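Local coordinates for Efb homologous protein (Staphylococcus aureus subsp. aureus Mu50, PDB 2NOJ), which probably binds the C3d region of complement component C3 and so dampens complement activation, like the homologous staphylococcal protein Efb, at residues Val27-Ala32 with Arg50-Ile55; Glu34-Thr39 with Arg68-Val73. The protein carries 1 engineered substitution. One frame throughout, in Å; residues are numbered along the deposited sequence.

How the contacts relate
Contacts 1 and 2 share helix 24-39, the first of three helices packed as an up-down-up bundle. Contact 1 joins its earlier part, 27-32, to the antiparallel helix 42-54, whereas contact 2 joins its later part, 34-39, to helix 61-76, which runs nearly parallel to it. The centres of the two contacts are about 12 Å apart, each about 6 Å from the centre of the chain and on opposite sides of it. Val33 links them in the core: it is touched by Val52 of contact 1 and by Gln69 and Ile70 of contact 2. Another protein chain binds at 50-55 through Asn53, but touches neither segment of contact 2.

Contact 1: residues Val27-Ala32 with Arg50-Ile55; sequences VDAQKA and RAVNLI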
loop_
_atom_site.group_PDB
_atom_site.type_symbol
_atom_site.label_atom_id
_atom_site.label_comp_id
_atom_site.label_asym_id
_atom_site.label_seq_id
_atom_site.Cartn_x
_atom_site.Cartn_y
_atom_site.Cartn_z
ATOM N N VAL B 27 -11.823 23.963 2.568
ATOM C CA VAL B 27 -11.456 24.946 1.554
ATOM C C VAL B 27 -10.438 24.334 0.600
ATOM O O VAL B 27 -10.550 24.462 -0.608
ATOM C CB VAL B 27 -10.857 26.220 2.209
ATOM C CG1 VAL B 27 -10.380 27.196 1.141
ATOM C CG2 VAL B 27 -11.903 26.867 3.113
ATOM N N ASP B 28 -9.441 23.671 1.167
ATOM C CA ASP B 28 -8.397 23.014 0.399
ATOM C C ASP B 28 -9.100 22.057 -0.559
ATOM O O ASP B 28 -8.933 22.128 -1.775
ATOM C CB ASP B 28 -7.481 22.238 1.356
ATOM C CG ASP B 28 -6.206 21.724 0.687
ATOM O OD1 ASP B 28 -5.377 21.103 1.393
ATOM O OD2 ASP B 28 -6.023 21.937 -0.537
ATOM N N ALA B 29 -9.906 21.166 0.010
ATOM C CA ALA B 29 -10.652 20.187 -0.775
ATOM C C ALA B 29 -11.451 20.903 -1.854
ATOM O O ALA B 29 -11.603 20.389 -2.978
ATOM C CB ALA B 29 -11.574 19.400 0.126
ATOM N N GLN B 30 -11.960 22.090 -1.496
ATOM C CA GLN B 30 -12.737 22.936 -2.406
ATOM C C GLN B 30 -11.854 23.454 -3.539
ATOM O O GLN B 30 -12.195 23.325 -4.720
ATOM C CB GLN B 30 -13.342 24.115 -1.646
ATOM C CG GLN B 30 -14.543 23.737 -0.814
ATOM C CD GLN B 30 -14.908 24.793 0.218
ATOM O OE1 GLN B 30 -16.062 24.878 0.659
ATOM N NE2 GLN B 30 -13.926 25.591 0.620
ATOM N N LYS B 31 -10.717 24.033 -3.181
ATOM C CA LYS B 31 -9.814 24.545 -4.190
ATOM C C LYS B 31 -9.339 23.398 -5.120
ATOM O O LYS B 31 -9.094 23.591 -6.326
ATOM C CB LYS B 31 -8.628 25.235 -3.516
ATOM N N ALA B 32 -9.237 22.200 -4.559
ATOM C CA ALA B 32 -8.818 21.046 -5.327
ATOM C C ALA B 32 -9.909 20.562 -6.280
ATOM O O ALA B 32 -9.624 20.238 -7.424
ATOM C CB ALA B 32 -8.399 19.922 -4.382
ATOM N N ARG B 50 -7.997 13.083 -3.059
ATOM C CA ARG B 50 -7.216 13.012 -1.832
ATOM C C ARG B 50 -7.608 14.172 -0.935
ATOM O O ARG B 50 -7.762 14.006 0.270
ATOM C CB ARG B 50 -5.718 13.069 -2.149
ATOM C CG ARG B 50 -4.786 12.700 -0.985
ATOM C CD ARG B 50 -3.328 12.637 -1.457
ATOM N NE ARG B 50 -2.510 11.715 -0.668
ATOM C CZ ARG B 50 -1.708 12.074 0.333
ATOM N NH1 ARG B 50 -1.599 13.352 0.687
ATOM N NH2 ARG B 50 -1.005 11.150 0.982
ATOM N N ALA B 51 -7.781 15.353 -1.509
ATOM C CA ALA B 51 -8.168 16.493 -0.691
ATOM C C ALA B 51 -9.444 16.138 0.087
ATOM O O ALA B 51 -9.491 16.244 1.312
ATOM C CB ALA B 51 -8.392 17.715 -1.567
ATOM N N VAL B 52 -10.472 15.711 -0.640
ATOM C CA VAL B 52 -11.754 15.326 -0.040
ATOM C C VAL B 52 -11.574 14.211 1.005
ATOM O O VAL B 52 -12.144 14.271 2.094
ATOM C CB VAL B 52 -12.717 14.841 -1.132
ATOM C CG1 VAL B 52 -13.908 14.146 -0.507
ATOM C CG2 VAL B 52 -13.122 16.012 -2.021
ATOM N N ASN B 53 -10.786 13.188 0.667
ATOM C CA ASN B 53 -10.531 12.104 1.607
ATOM C C ASN B 53 -9.854 12.594 2.865
ATOM O O ASN B 53 -10.136 12.081 3.950
ATOM C CB ASN B 53 -9.696 11.001 0.969
ATOM C CG ASN B 53 -10.523 10.127 0.034
ATOM O OD1 ASN B 53 -11.740 9.974 0.232
ATOM N ND2 ASN B 53 -9.877 9.545 -0.987
ATOM N N LEU B 54 -8.977 13.587 2.738
ATOM C CA LEU B 54 -8.275 14.141 3.905
ATOM C C LEU B 54 -9.239 14.747 4.945
ATOM O O LEU B 54 -8.924 14.797 6.126
ATOM C CB LEU B 54 -7.248 15.198 3.475
ATOM C CG LEU B 54 -6.150 14.723 2.523
ATOM C CD1 LEU B 54 -5.219 15.896 2.170
ATOM C CD2 LEU B 54 -5.365 13.571 3.172
ATOM N N ILE B 55 -10.403 15.220 4.514
ATOM C CA ILE B 55 -11.377 15.760 5.463
ATOM C C ILE B 55 -11.775 14.576 6.337
ATOM O O ILE B 55 -12.519 13.705 5.915
ATOM C CB ILE B 55 -12.660 16.303 4.761
ATOM C CG1 ILE B 55 -12.289 17.323 3.697
ATOM C CG2 ILE B 55 -13.575 16.972 5.780
ATOM C CD1 ILE B 55 -13.456 18.095 3.186
#
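Ala51 directs its methyl at Ala32 of helix 24-39, the two CB atoms 3.6 Å apart, with CA of Ala29 beside it at 3.4 Å from Ala51 CB. Ala29 answers from the other side with a methyl aimed back at helix 42-54; its CB and that of Ala51 pass beside each other at 4.0 Å. The same Ala29 CB also lies 4.3 Å from CG2 of Val52. At the C-terminal end of 50-55, the end of Ile55 reaches Ala29: its CG1 stands anti to the carbonyl carbon (chi1 -55°), and the extended second torsion carries CD1 to 3.8 Å from Ala29 CB. This is the antiparallel pairing of the first two helices of a three-helix bundle, and with side chains no larger than a methyl at its middle, the axes of the short segments approach to 8.2 Å at 162°. Asp28 touches the seam only loosely, from its exposed margin. Val52 also touches Val33 and Gln67, and Ile55 touches Val26 and Lys63, so both reach helix 61-76 as well. Asn53 belongs to a different surface of helix 42-54: its OD1 and ND2 hydrogen-bond to backbone atoms of another protein chain, on which Arg50 and Leu54 also pack.

Contact 2: residues Glu34-Thr39 with Arg68-Val73; sequences ELFKRT and RQIDLV. Engineered in segment 34-39: Glu34 (natural residue Asn).
In the three-helix bundle of this chain the first and third helices run side by side in the same sense, and Phe36 and Val73 meet where 34-39 and 68-73 face each other. The axes of these short segments are 10.0 Å apart and inclined by 16°, a spacing that leaves room for an aromatic ring. Phe36 has CG anti to the backbone N (chi1 174°), which places CG toward helix 61-76. Val73 CG1 lies over one face of the ring, 4.0 Å from Phe36 CZ, and Val73 CB is 3.9 Å from Phe36 CE2. The two side chains run past each other in opposite senses. The side chains of Ile70 and Phe36 cross at about a right angle, with Ile70 CD1 3.9 Å from Phe36 CD2; although the CB of Ile70 is directed away from helix 24-39, the tip of the branch returns to the contact. Around this apolar centre the ring also meets that of His45, with planes at about 30°, and touches Thr44 and Leu79, while Ala48 and Gln49 of helix 42-54 border Ile70.

On the outer flank the end of Lys37 reaches across to Gln69. Bent at its second and third torsions, Lys37 has CD 4.0 Å from Gln69 CB, while Lys37 NZ makes a weak hydrogen bond of 3.5 Å with Gln69 OE1. The aliphatic part of the lysine also reaches Val73, whose CG2 is 4.3 Å from Lys37 CD. A buried aromatic and branched aliphatic centre, with a lysine and a glutamine meeting at its margin, is the arrangement typical of an interface between neighbouring helices in a small helical bundle, here the all-helical C-terminal domain of the extracellular fibrinogen-binding protein family.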
loop_
_atom_site.group_PDB
_atom_site.type_symbol
_atom_site.label_atom_id
_atom_site.label_comp_id
_atom_site.label_asym_id
_atom_site.label_seq_id
_atom_site.Cartn_x
_atom_site.Cartn_y
_atom_site.Cartn_z
ATOM N N GLU B 34 -12.512 22.354 -7.432
ATOM C CA GLU B 34 -12.813 23.371 -8.453
ATOM C C GLU B 34 -11.848 23.262 -9.650
ATOM O O GLU B 34 -12.283 23.279 -10.799
ATOM C CB GLU B 34 -12.748 24.778 -7.844
ATOM N N LEU B 35 -10.549 23.136 -9.368
ATOM C CA LEU B 35 -9.540 23.033 -10.411
ATOM C C LEU B 35 -9.761 21.771 -11.246
ATOM O O LEU B 35 -9.479 21.752 -12.459
ATOM C CB LEU B 35 -8.147 23.005 -9.796
ATOM N N PHE B 36 -10.246 20.716 -10.592
ATOM C CA PHE B 36 -10.502 19.455 -11.279
ATOM C C PHE B 36 -11.685 19.576 -12.242
ATOM O O PHE B 36 -11.659 19.027 -13.347
ATOM C CB PHE B 36 -10.770 18.345 -10.261
ATOM C CG PHE B 36 -11.178 17.042 -10.878
ATOM C CD1 PHE B 36 -10.563 16.580 -12.047
ATOM C CD2 PHE B 36 -12.142 16.247 -10.279
ATOM C CE1 PHE B 36 -10.890 15.346 -12.603
ATOM C CE2 PHE B 36 -12.479 15.002 -10.829
ATOM C CZ PHE B 36 -11.840 14.557 -12.003
ATOM N N LYS B 37 -12.720 20.296 -11.814
ATOM C CA LYS B 37 -13.896 20.484 -12.646
ATOM C C LYS B 37 -13.519 21.206 -13.929
ATOM O O LYS B 37 -14.005 20.876 -15.004
ATOM C CB LYS B 37 -14.964 21.280 -11.900
ATOM C CG LYS B 37 -15.587 20.552 -10.714
ATOM C CD LYS B 37 -17.110 20.482 -10.828
ATOM C CE LYS B 37 -17.771 21.841 -10.709
ATOM N NZ LYS B 37 -19.246 21.729 -10.924
ATOM N N ARG B 38 -12.635 22.184 -13.812
ATOM C CA ARG B 38 -12.213 22.943 -14.968
ATOM C C ARG B 38 -11.169 22.192 -15.819
ATOM O O ARG B 38 -11.352 22.007 -17.020
ATOM C CB ARG B 38 -11.664 24.289 -14.505
ATOM N N THR B 39 -10.090 21.747 -15.180
ATOM C CA THR B 39 -8.982 21.047 -15.836
ATOM C C THR B 39 -9.296 19.664 -16.418
ATOM O O THR B 39 -8.877 19.335 -17.527
ATOM C CB THR B 39 -7.814 20.888 -14.854
ATOM O OG1 THR B 39 -7.605 22.124 -14.158
ATOM C CG2 THR B 39 -6.553 20.505 -15.589
ATOM N N ARG B 68 -19.445 14.570 -4.599
ATOM C CA ARG B 68 -20.399 14.445 -5.693
ATOM C C ARG B 68 -19.847 15.078 -6.972
ATOM O O ARG B 68 -19.919 14.493 -8.057
ATOM C CB ARG B 68 -21.725 15.098 -5.290
ATOM C CG ARG B 68 -22.922 14.648 -6.092
ATOM C CD ARG B 68 -23.862 15.802 -6.395
ATOM N NE ARG B 68 -25.007 15.340 -7.182
ATOM C CZ ARG B 68 -25.877 16.131 -7.801
ATOM N NH1 ARG B 68 -25.768 17.459 -7.750
ATOM N NH2 ARG B 68 -26.866 15.578 -8.479
ATOM N N GLN B 69 -19.287 16.274 -6.848
ATOM C CA GLN B 69 -18.733 16.932 -8.012
ATOM C C GLN B 69 -17.641 16.048 -8.644
ATOM O O GLN B 69 -17.533 15.959 -9.875
ATOM C CB GLN B 69 -18.208 18.311 -7.612
ATOM C CG GLN B 69 -19.299 19.243 -7.082
ATOM C CD GLN B 69 -20.404 19.482 -8.083
ATOM O OE1 GLN B 69 -20.377 18.954 -9.213
ATOM N NE2 GLN B 69 -21.389 20.281 -7.679
ATOM N N ILE B 70 -16.865 15.371 -7.797
ATOM C CA ILE B 70 -15.798 14.478 -8.243
ATOM C C ILE B 70 -16.418 13.405 -9.129
ATOM O O ILE B 70 -16.082 13.258 -10.305
ATOM C CB ILE B 70 -15.142 13.731 -7.050
ATOM C CG1 ILE B 70 -14.445 14.704 -6.105
ATOM C CG2 ILE B 70 -14.191 12.668 -7.557
ATOM C CD1 ILE B 70 -13.193 15.304 -6.644
ATOM N N ASP B 71 -17.327 12.651 -8.533
ATOM C CA ASP B 71 -18.003 11.561 -9.216
ATOM C C ASP B 71 -18.675 11.986 -10.517
ATOM O O ASP B 71 -18.722 11.209 -11.461
ATOM C CB ASP B 71 -19.051 10.923 -8.276
ATOM C CG ASP B 71 -18.416 10.133 -7.106
ATOM O OD1 ASP B 71 -17.357 10.548 -6.575
ATOM O OD2 ASP B 71 -18.987 9.093 -6.700
ATOM N N LEU B 72 -19.197 13.212 -10.565
ATOM C CA LEU B 72 -19.887 13.693 -11.761
ATOM C C LEU B 72 -18.964 13.952 -12.932
ATOM O O LEU B 72 -19.366 13.839 -14.096
ATOM C CB LEU B 72 -20.685 14.966 -11.458
ATOM C CG LEU B 72 -22.011 14.729 -10.725
ATOM C CD1 LEU B 72 -22.721 16.054 -10.488
ATOM C CD2 LEU B 72 -22.875 13.797 -11.556
ATOM N N VAL B 73 -17.722 14.305 -12.634
ATOM C CA VAL B 73 -16.782 14.564 -13.707
ATOM C C VAL B 73 -16.284 13.225 -14.224
ATOM O O VAL B 73 -16.141 13.032 -15.429
ATOM C CB VAL B 73 -15.577 15.420 -13.227
ATOM C CG1 VAL B 73 -14.732 15.834 -14.433
ATOM C CG2 VAL B 73 -16.070 16.657 -12.448
#